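Local coordinates for protein TbpB (Actinobacillus pleuropneumoniae, PDB 3HOL) that probably serves as the surface lipoprotein of the bacterial transferrin receptor, binding host transferrin so that its iron can be acquired, at residues A310-G313 with F314-H318. Sequence-based numbering, arbitrary orientation.
Sequences AGSG and FTNKH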
loop_
_atom_site.group_PDB
_atom_site.type_symbol
_atom_site.label_atom_id
_atom_site.label_comp_id
_atom_site.label_asym_id
_atom_site.label_seq_id
_atom_site.Cartn_x
_atom_site.Cartn_y
_atom_site.Cartn_z
ATOM N N ALA A 310 4.607 -2.747 16.271
ATOM C CA ALA A 310 4.253 -3.769 17.264
ATOM C C ALA A 310 4.980 -3.411 18.567
ATOM O O ALA A 310 6.021 -2.769 18.545
ATOM C CB ALA A 310 4.634 -5.152 16.752
ATOM N N GLY A 311 4.420 -3.774 19.705
ATOM C CA GLY A 311 5.066 -3.435 20.941
ATOM C C GLY A 311 4.220 -3.874 22.094
ATOM O O GLY A 311 3.042 -4.198 21.932
ATOM N N SER A 312 4.834 -3.865 23.265
ATOM C CA SER A 312 4.230 -4.397 24.459
ATOM C C SER A 312 3.390 -3.351 25.123
ATOM O O SER A 312 2.391 -3.678 25.771
ATOM C CB SER A 312 5.318 -4.871 25.434
ATOM O OG SER A 312 6.420 -3.955 25.534
ATOM N N GLY A 313 3.810 -2.096 24.973
ATOM C CA GLY A 313 3.187 -0.980 25.681
ATOM C C GLY A 313 1.837 -0.584 25.129
ATOM O O GLY A 313 1.504 -0.909 23.981
ATOM N N PHE A 314 1.070 0.138 25.939
ATOM C CA PHE A 314 -0.138 0.783 25.448
ATOM C C PHE A 314 0.162 1.629 24.201
ATOM O O PHE A 314 -0.540 1.533 23.200
ATOM C CB PHE A 314 -0.801 1.653 26.509
ATOM C CG PHE A 314 -2.084 2.232 26.039
ATOM C CD1 PHE A 314 -3.183 1.419 25.851
ATOM C CD2 PHE A 314 -2.170 3.573 25.714
ATOM C CE1 PHE A 314 -4.385 1.939 25.362
ATOM C CE2 PHE A 314 -3.353 4.101 25.233
ATOM C CZ PHE A 314 -4.470 3.277 25.056
ATOM N N THR A 315 1.225 2.424 24.278
ATOM C CA THR A 315 1.830 3.025 23.101
ATOM C C THR A 315 3.298 2.618 23.074
ATOM O O THR A 315 3.882 2.262 24.109
ATOM C CB THR A 315 1.679 4.575 23.083
ATOM O OG1 THR A 315 2.480 5.171 24.116
ATOM C CG2 THR A 315 0.214 4.996 23.267
ATOM N N ASN A 316 3.895 2.662 21.892
ATOM C CA ASN A 316 5.281 2.231 21.679
ATOM C C ASN A 316 6.009 3.219 20.778
ATOM O O ASN A 316 5.486 3.635 19.718
ATOM C CB ASN A 316 5.306 0.865 21.006
ATOM C CG ASN A 316 4.653 -0.212 21.844
ATOM O OD1 ASN A 316 5.266 -0.747 22.760
ATOM N ND2 ASN A 316 3.413 -0.558 21.511
ATOM N N LYS A 317 7.205 3.596 21.216
ATOM C CA LYS A 317 8.102 4.451 20.448
ATOM C C LYS A 317 9.016 3.654 19.510
ATOM O O LYS A 317 9.621 2.654 19.905
ATOM C CB LYS A 317 8.977 5.277 21.392
ATOM C CG LYS A 317 9.975 6.193 20.651
ATOM C CD LYS A 317 10.931 6.944 21.582
ATOM C CE LYS A 317 10.206 7.698 22.678
ATOM N NZ LYS A 317 10.010 9.132 22.359
ATOM N N HIS A 318 9.153 4.139 18.273
ATOM C CA HIS A 318 10.033 3.504 17.289
ATOM C C HIS A 318 10.974 4.560 16.763
ATOM O O HIS A 318 10.549 5.654 16.372
ATOM C CB HIS A 318 9.228 2.874 16.152
ATOM C CG HIS A 318 8.253 1.824 16.601
ATOM N ND1 HIS A 318 6.973 2.125 17.029
ATOM C CD2 HIS A 318 8.361 0.481 16.674
ATOM C CE1 HIS A 318 6.338 1.013 17.347
ATOM N NE2 HIS A 318 7.154 0.001 17.130
#
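The side-chain amide of Asn316 carries Gly311 on one face: CA of Gly311 stands 3.4 Å above CG of Asn316. Gly313 meets the amide's two polar ends. Its N donates to OD1 of Asn316 over 3.0 Å. The approach is at 121° to the C=O, tilted 19° from the carbonyl plane. ND2 of Asn316 makes a weak bond of 3.1 Å to O of Gly313, which lies well off the amide plane, away from Gly311. Both ends of the amide thus reach one glycine, which should limit rotation about CB-CG, though the second bond is poorly directed. With CG beside the backbone N (chi1 -62°), Asn316 reaches back over the chain that leads into it. The second flat group, the His318 ring, meets O of Ala310 at its edge, near the ring plane, through a weak 3.3 Å bond from NE2. Asn316 and His318, two apart on the strand, both turn to the incoming loop. This is a surface turn in the C-lobe handle domain, joining strand 305-308 to strand 315-322. The latter runs antiparallel to strand 325-332, where Asn316 and His318 make backbone hydrogen bonds with Ala331 and Ala329, while Phe314 packs against the disulfide-linked Cys332 and Cys333.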